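Local coordinates for methyltransferase domain-containing protein (PDB 1VE3) that binds S-adenosylmethionine and probably acts as a methyltransferase, although its precise function is not established, at residues A[41-46]-A[97-102]; A[93-98]-A[114-119]. All coordinates share one frame; numbering follows the deposited sequence.

Interaction 1 (A[41-46]-A[97-102]); sequences KVLDLA and LSFEDK. With SAM (S-adenosylmethionine), chain C.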
loop_
_atom_site.group_PDB
_atom_site.type_symbol
_atom_site.label_atom_id
_atom_site.label_comp_id
_atom_site.label_asym_id
_atom_site.label_seq_id
_atom_site.Cartn_x
_atom_site.Cartn_y
_atom_site.Cartn_z
ATOM N N LYS A 41 -9.676 -2.430 24.920
ATOM C CA LYS A 41 -10.823 -2.635 24.040
ATOM C C LYS A 41 -10.908 -1.471 23.045
ATOM O O LYS A 41 -11.053 -0.310 23.440
ATOM C CB LYS A 41 -12.092 -2.715 24.884
ATOM C CG LYS A 41 -13.260 -3.391 24.210
ATOM C CD LYS A 41 -14.275 -3.832 25.253
ATOM C CE LYS A 41 -15.390 -4.661 24.639
ATOM N NZ LYS A 41 -16.226 -5.297 25.696
ATOM N N VAL A 42 -10.822 -1.785 21.755
ATOM C CA VAL A 42 -10.860 -0.757 20.721
ATOM C C VAL A 42 -12.102 -0.789 19.834
ATOM O O VAL A 42 -12.598 -1.858 19.477
ATOM C CB VAL A 42 -9.624 -0.859 19.800
ATOM C CG1 VAL A 42 -9.594 0.316 18.837
ATOM C CG2 VAL A 42 -8.353 -0.903 20.634
ATOM N N LEU A 43 -12.599 0.395 19.485
ATOM C CA LEU A 43 -13.754 0.513 18.602
ATOM C C LEU A 43 -13.308 1.178 17.297
ATOM O O LEU A 43 -12.825 2.314 17.299
ATOM C CB LEU A 43 -14.859 1.355 19.244
ATOM C CG LEU A 43 -16.002 1.711 18.275
ATOM C CD1 LEU A 43 -16.743 0.448 17.886
ATOM C CD2 LEU A 43 -16.962 2.714 18.920
ATOM N N ASP A 44 -13.453 0.458 16.188
ATOM C CA ASP A 44 -13.080 0.984 14.877
ATOM C C ASP A 44 -14.356 1.576 14.268
ATOM O O ASP A 44 -15.110 0.884 13.584
ATOM C CB ASP A 44 -12.539 -0.142 13.981
ATOM C CG ASP A 44 -11.866 0.383 12.725
ATOM O OD1 ASP A 44 -11.991 1.592 12.441
ATOM O OD2 ASP A 44 -11.213 -0.414 12.012
ATOM N N LEU A 45 -14.591 2.856 14.530
ATOM C CA LEU A 45 -15.786 3.531 14.040
ATOM C C LEU A 45 -15.658 3.855 12.550
ATOM O O LEU A 45 -14.710 4.532 12.124
ATOM C CB LEU A 45 -16.027 4.800 14.866
ATOM C CG LEU A 45 -17.436 5.398 14.823
ATOM C CD1 LEU A 45 -18.471 4.314 15.092
ATOM C CD2 LEU A 45 -17.541 6.503 15.857
ATOM N N ALA A 46 -16.630 3.383 11.769
ATOM C CA ALA A 46 -16.617 3.555 10.315
ATOM C C ALA A 46 -15.371 2.787 9.848
ATOM O O ALA A 46 -14.474 3.355 9.224
ATOM C CB ALA A 46 -16.512 5.052 9.945
ATOM N N LEU A 97 -24.602 4.915 18.422
ATOM C CA LEU A 97 -24.161 3.565 18.751
ATOM C C LEU A 97 -24.995 2.964 19.869
ATOM O O LEU A 97 -25.488 3.681 20.740
ATOM C CB LEU A 97 -22.695 3.594 19.174
ATOM C CG LEU A 97 -21.736 4.245 18.178
ATOM C CD1 LEU A 97 -20.406 4.523 18.870
ATOM C CD2 LEU A 97 -21.551 3.339 16.964
ATOM N N SER A 98 -25.131 1.641 19.851
ATOM C CA SER A 98 -25.917 0.935 20.857
ATOM C C SER A 98 -25.097 0.446 22.047
ATOM O O SER A 98 -25.650 -0.148 22.971
ATOM C CB SER A 98 -26.615 -0.270 20.226
ATOM O OG SER A 98 -25.671 -1.275 19.897
ATOM N N PHE A 99 -23.788 0.680 22.026
ATOM C CA PHE A 99 -22.932 0.238 23.126
ATOM C C PHE A 99 -23.270 0.984 24.410
ATOM O O PHE A 99 -23.814 2.091 24.373
ATOM C CB PHE A 99 -21.451 0.467 22.798
ATOM C CG PHE A 99 -20.976 -0.259 21.573
ATOM C CD1 PHE A 99 -21.029 -1.648 21.508
ATOM C CD2 PHE A 99 -20.492 0.447 20.477
ATOM C CE1 PHE A 99 -20.608 -2.324 20.365
ATOM C CE2 PHE A 99 -20.069 -0.218 19.328
ATOM C CZ PHE A 99 -20.127 -1.604 19.270
ATOM N N GLU A 100 -22.944 0.369 25.542
ATOM C CA GLU A 100 -23.189 0.980 26.842
ATOM C C GLU A 100 -22.162 2.085 27.026
ATOM O O GLU A 100 -21.186 2.170 26.275
ATOM C CB GLU A 100 -23.025 -0.054 27.961
ATOM C CG GLU A 100 -23.900 -1.282 27.799
ATOM C CD GLU A 100 -25.373 -0.948 27.882
ATOM O OE1 GLU A 100 -25.853 -0.655 29.000
ATOM O OE2 GLU A 100 -26.049 -0.968 26.830
ATOM N N ASP A 101 -22.382 2.925 28.028
ATOM C CA ASP A 101 -21.475 4.023 28.318
ATOM C C ASP A 101 -20.150 3.486 28.849
ATOM O O ASP A 101 -20.109 2.432 29.484
ATOM C CB ASP A 101 -22.107 4.961 29.349
ATOM C CG ASP A 101 -23.525 5.353 28.981
ATOM O OD1 ASP A 101 -23.747 5.726 27.815
ATOM O OD2 ASP A 101 -24.420 5.291 29.849
ATOM N N LYS A 102 -19.068 4.205 28.573
ATOM C CA LYS A 102 -17.747 3.807 29.041
ATOM C C LYS A 102 -17.420 2.353 28.713
ATOM O O LYS A 102 -17.026 1.582 29.583
ATOM C CB LYS A 102 -17.659 4.021 30.553
ATOM C CG LYS A 102 -17.853 5.464 30.983
ATOM C CD LYS A 102 -17.951 5.579 32.496
ATOM C CE LYS A 102 -17.920 7.030 32.930
ATOM N NZ LYS A 102 -18.917 7.840 32.185
HETATM N N SAM C . -11.882 3.683 8.573
HETATM C CA SAM C . -11.935 3.188 7.167
HETATM C C SAM C . -10.514 2.972 6.651
HETATM O O SAM C . -10.296 1.990 5.929
HETATM O OXT SAM C . -9.663 3.843 7.012
HETATM C CB SAM C . -12.609 4.231 6.335
HETATM C CG SAM C . -13.232 3.709 5.137
HETATM S SD SAM C . -14.062 4.973 4.094
HETATM C CE SAM C . -12.861 6.044 3.612
HETATM C "C5'" SAM C . -15.303 5.714 5.166
HETATM C "C4'" SAM C . -16.431 4.735 5.781
HETATM O "O4'" SAM C . -17.337 5.519 6.632
HETATM C "C3'" SAM C . -17.375 4.158 4.738
HETATM O "O3'" SAM C . -16.943 2.712 4.850
HETATM C "C2'" SAM C . -18.783 4.203 5.223
HETATM O "O2'" SAM C . -19.693 3.156 5.086
HETATM C "C1'" SAM C . -18.532 4.768 6.670
HETATM N N9 SAM C . -19.650 5.583 7.161
HETATM C C8 SAM C . -20.326 6.676 6.618
HETATM N N7 SAM C . -21.286 7.137 7.382
HETATM C C5 SAM C . -21.261 6.330 8.477
HETATM C C6 SAM C . -22.041 6.264 9.713
HETATM N N6 SAM C . -23.042 7.120 9.979
HETATM N N1 SAM C . -21.744 5.269 10.669
HETATM C C2 SAM C . -20.729 4.377 10.433
HETATM N N3 SAM C . -19.946 4.349 9.320
HETATM C C4 SAM C . -20.253 5.353 8.367
#

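Interaction 2 (A[93-98]-A[114-119]); sequences DARKLS and VHFEPL. With SAM (S-adenosylmethionine), chain C.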
loop_
_atom_site.group_PDB
_atom_site.type_symbol
_atom_site.label_atom_id
_atom_site.label_comp_id
_atom_site.label_asym_id
_atom_site.label_seq_id
_atom_site.Cartn_x
_atom_site.Cartn_y
_atom_site.Cartn_z
ATOM N N ASP A 93 -24.525 2.700 13.116
ATOM C CA ASP A 93 -24.416 4.116 12.780
ATOM C C ASP A 93 -23.561 4.845 13.811
ATOM O O ASP A 93 -23.897 4.875 14.996
ATOM C CB ASP A 93 -25.808 4.739 12.741
ATOM C CG ASP A 93 -25.806 6.148 12.165
ATOM O OD1 ASP A 93 -24.751 6.818 12.179
ATOM O OD2 ASP A 93 -26.877 6.588 11.709
ATOM N N ALA A 94 -22.466 5.442 13.348
ATOM C CA ALA A 94 -21.544 6.162 14.217
ATOM C C ALA A 94 -22.229 7.306 14.944
ATOM O O ALA A 94 -21.777 7.719 16.012
ATOM C CB ALA A 94 -20.363 6.702 13.402
ATOM N N ARG A 95 -23.312 7.813 14.359
ATOM C CA ARG A 95 -24.065 8.920 14.943
ATOM C C ARG A 95 -24.899 8.476 16.145
ATOM O O ARG A 95 -25.293 9.300 16.968
ATOM C CB ARG A 95 -24.969 9.559 13.885
ATOM C CG ARG A 95 -24.207 10.197 12.726
ATOM C CD ARG A 95 -25.141 10.587 11.593
ATOM N NE ARG A 95 -25.939 9.452 11.145
ATOM C CZ ARG A 95 -26.920 9.513 10.249
ATOM N NH1 ARG A 95 -27.251 10.667 9.674
ATOM N NH2 ARG A 95 -27.580 8.408 9.932
ATOM N N LYS A 96 -25.157 7.175 16.248
ATOM C CA LYS A 96 -25.934 6.637 17.360
ATOM C C LYS A 96 -25.623 5.162 17.606
ATOM O O LYS A 96 -26.298 4.276 17.082
ATOM C CB LYS A 96 -27.434 6.806 17.105
ATOM C CG LYS A 96 -28.292 6.368 18.293
ATOM C CD LYS A 96 -27.861 7.102 19.566
ATOM C CE LYS A 96 -28.517 6.525 20.821
ATOM N NZ LYS A 96 -28.107 5.114 21.074
ATOM N N LEU A 97 -24.602 4.915 18.422
ATOM C CA LEU A 97 -24.161 3.565 18.751
ATOM C C LEU A 97 -24.995 2.964 19.869
ATOM O O LEU A 97 -25.488 3.681 20.740
ATOM C CB LEU A 97 -22.695 3.594 19.174
ATOM C CG LEU A 97 -21.736 4.245 18.178
ATOM C CD1 LEU A 97 -20.406 4.523 18.870
ATOM C CD2 LEU A 97 -21.551 3.339 16.964
ATOM N N SER A 98 -25.131 1.641 19.851
ATOM C CA SER A 98 -25.917 0.935 20.857
ATOM C C SER A 98 -25.097 0.446 22.047
ATOM O O SER A 98 -25.650 -0.148 22.971
ATOM C CB SER A 98 -26.615 -0.270 20.226
ATOM O OG SER A 98 -25.671 -1.275 19.897
ATOM N N VAL A 114 -15.498 13.035 5.513
ATOM C CA VAL A 114 -16.172 13.541 4.314
ATOM C C VAL A 114 -17.619 13.089 4.286
ATOM O O VAL A 114 -18.434 13.654 3.570
ATOM C CB VAL A 114 -15.488 13.083 2.977
ATOM C CG1 VAL A 114 -14.088 13.666 2.881
ATOM C CG2 VAL A 114 -15.446 11.556 2.875
ATOM N N HIS A 115 -17.935 12.074 5.086
ATOM C CA HIS A 115 -19.287 11.525 5.154
ATOM C C HIS A 115 -20.209 12.252 6.127
ATOM O O HIS A 115 -21.407 11.989 6.157
ATOM C CB HIS A 115 -19.235 10.052 5.572
ATOM C CG HIS A 115 -18.862 9.115 4.467
ATOM N ND1 HIS A 115 -19.777 8.651 3.546
ATOM C CD2 HIS A 115 -17.674 8.565 4.128
ATOM C CE1 HIS A 115 -19.167 7.853 2.687
ATOM N NE2 HIS A 115 -17.890 7.783 3.018
ATOM N N PHE A 116 -19.667 13.174 6.911
ATOM C CA PHE A 116 -20.494 13.850 7.896
ATOM C C PHE A 116 -20.578 15.371 7.774
ATOM O O PHE A 116 -19.561 16.058 7.667
ATOM C CB PHE A 116 -19.989 13.495 9.301
ATOM C CG PHE A 116 -19.925 12.012 9.576
ATOM C CD1 PHE A 116 -20.953 11.366 10.264
ATOM C CD2 PHE A 116 -18.840 11.259 9.138
ATOM C CE1 PHE A 116 -20.895 9.987 10.511
ATOM C CE2 PHE A 116 -18.776 9.883 9.380
ATOM C CZ PHE A 116 -19.805 9.246 10.069
ATOM N N GLU A 117 -21.798 15.895 7.788
ATOM C CA GLU A 117 -21.964 17.340 7.761
ATOM C C GLU A 117 -21.787 17.750 9.236
ATOM O O GLU A 117 -21.754 16.888 10.120
ATOM C CB GLU A 117 -23.346 17.725 7.225
ATOM C CG GLU A 117 -24.523 17.366 8.103
ATOM C CD GLU A 117 -25.845 17.820 7.497
ATOM O OE1 GLU A 117 -25.885 18.925 6.914
ATOM O OE2 GLU A 117 -26.845 17.087 7.614
ATOM N N PRO A 118 -21.659 19.055 9.520
ATOM C CA PRO A 118 -21.474 19.514 10.904
ATOM C C PRO A 118 -22.351 18.903 11.998
ATOM O O PRO A 118 -21.834 18.393 13.000
ATOM C CB PRO A 118 -21.641 21.029 10.787
ATOM C CG PRO A 118 -21.013 21.300 9.436
ATOM C CD PRO A 118 -21.620 20.190 8.580
ATOM N N LEU A 119 -23.665 18.930 11.830
ATOM C CA LEU A 119 -24.515 18.376 12.878
ATOM C C LEU A 119 -24.366 16.869 13.056
ATOM O O LEU A 119 -24.655 16.341 14.127
ATOM C CB LEU A 119 -25.988 18.741 12.641
ATOM C CG LEU A 119 -26.716 18.241 11.395
ATOM C CD1 LEU A 119 -26.907 16.726 11.458
ATOM C CD2 LEU A 119 -28.067 18.932 11.318
HETATM N N SAM C . -11.882 3.683 8.573
HETATM C CA SAM C . -11.935 3.188 7.167
HETATM C C SAM C . -10.514 2.972 6.651
HETATM O O SAM C . -10.296 1.990 5.929
HETATM O OXT SAM C . -9.663 3.843 7.012
HETATM C CB SAM C . -12.609 4.231 6.335
HETATM C CG SAM C . -13.232 3.709 5.137
HETATM S SD SAM C . -14.062 4.973 4.094
HETATM C CE SAM C . -12.861 6.044 3.612
HETATM C "C5'" SAM C . -15.303 5.714 5.166
HETATM C "C4'" SAM C . -16.431 4.735 5.781
HETATM O "O4'" SAM C . -17.337 5.519 6.632
HETATM C "C3'" SAM C . -17.375 4.158 4.738
HETATM O "O3'" SAM C . -16.943 2.712 4.850
HETATM C "C2'" SAM C . -18.783 4.203 5.223
HETATM O "O2'" SAM C . -19.693 3.156 5.086
HETATM C "C1'" SAM C . -18.532 4.768 6.670
HETATM N N9 SAM C . -19.650 5.583 7.161
HETATM C C8 SAM C . -20.326 6.676 6.618
HETATM N N7 SAM C . -21.286 7.137 7.382
HETATM C C5 SAM C . -21.261 6.330 8.477
HETATM C C6 SAM C . -22.041 6.264 9.713
HETATM N N6 SAM C . -23.042 7.120 9.979
HETATM N N1 SAM C . -21.744 5.269 10.669
HETATM C C2 SAM C . -20.729 4.377 10.433
HETATM N N3 SAM C . -19.946 4.349 9.320
HETATM C C4 SAM C . -20.253 5.353 8.367
#

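Interaction 1 (A[41-46]-A[97-102])
Leu43, on strand 41-45, reaches across to Leu97 and Phe99 of the loop that leads into strand 104-110. Its CB points at that loop, and CG lies anti to the backbone N (chi1 170°), beside the carbonyl carbon, and from there the two methyls part toward different partners. CD1 approaches the Phe99 ring obliquely and comes 3.7 Å from Phe99 CE2, with Phe99 CZ a little farther off. CD2 meets Leu97 CD1 tip to tip at 3.9 Å. Leu97 also divides its methyls: its other one, CD2, crosses against Leu45 CD1 at 3.7 Å, so one loop leucine links two strand residues set two apart and facing the same side of the sheet. Branched leucines suit this place because each fills two directions at once, while the broad Phe99 ring lies against Leu43 and continues onto Val64 and Val66 of the neighbouring strand. Every touch here is apolar; no hydrogen bond joins the two segments. Beyond Leu45 the strand ends, and Ala46 O accepts a 2.7 Å hydrogen bond from the amino N of SAM. A hydrophobic first strand, parallel to its neighbours and running into a glycine-rich loop that meets the cofactor, is typical of the Rossmann-like fold of the SAM-dependent methyltransferases.

Interaction 2 (A[93-98]-A[114-119])
Phe116 meets Ala94 and Arg95 through carbon alone. The aliphatic CG of Arg95 comes to the ring's edge, close to its plane, 4.0 Å from Phe116 CE1, and Ala94 CB lies obliquely 4.2 Å from Phe116 CZ. A small residue suits position 94, where the methyl has both this ring and the cofactor beside it. The aromatic residues of 114-119 also make van der Waals contact with SAM: Phe116 CZ is 3.6 Å from SAM C5, and SAM C8 lies over one face of the His115 imidazole, toward the rim of that ring, with His115 CG 3.6 Å from SAM C8. His115 NE2 is hydrogen-bonded to the hydroxyl of Tyr7.

The polar bonds come from 93-98. Ala94 N donates almost straight to SAM N1 at 2.8 Å (174°), and SAM N6 donates to Asp93 OD1 at 2.8 Å (169°). That oxygen also accepts from Arg95 N, above the carboxylate plane, in an Asx turn, and from Arg95 NE on its syn side.

The ionic part is the side-on grip of Arg95 on Asp93, with NE to OD1 and NH2 to OD2, the latter 2.6 Å apart; the carboxylate lies at the guanidinium's edge. A bend at chi3 (-55°) folds the arginine back to reach it. Were Asp93 replaced by an alanine, SAM N6 would probably lose its acceptor and the Arg95 guanidinium its close counter-charge, leaving it freer to turn.

The positive charge beside it would be expected to keep the carboxylate ionised and a strong acceptor. An acceptor facing N6 and a backbone N-H facing N1 together are suited to recognising the Watson-Crick edge of adenine, a pattern that guanine, with its carbonyl and protonated N1, would probably not match.

Overall arrangement
From the N terminus, strand 41-45 comes first, and interaction 1 closes a long loop from it through strands 62-67 and 88-91 and the helices between to residues 97-102. Interaction 2 closes a shorter loop, from 93-98 through strand 104-110 to the residues that lead into helix 118-131. The second loop opens before the first has closed, so the two cross; they share Leu97 and Ser98. Where they meet, Leu45 CD1 packs on Ala94 CB at 3.5 Å. The linker after strand 88-91 is thus fastened to strand 41-45 on one side and to the helix entrance on the other, and SAM spans both contacts, amino group to adenine.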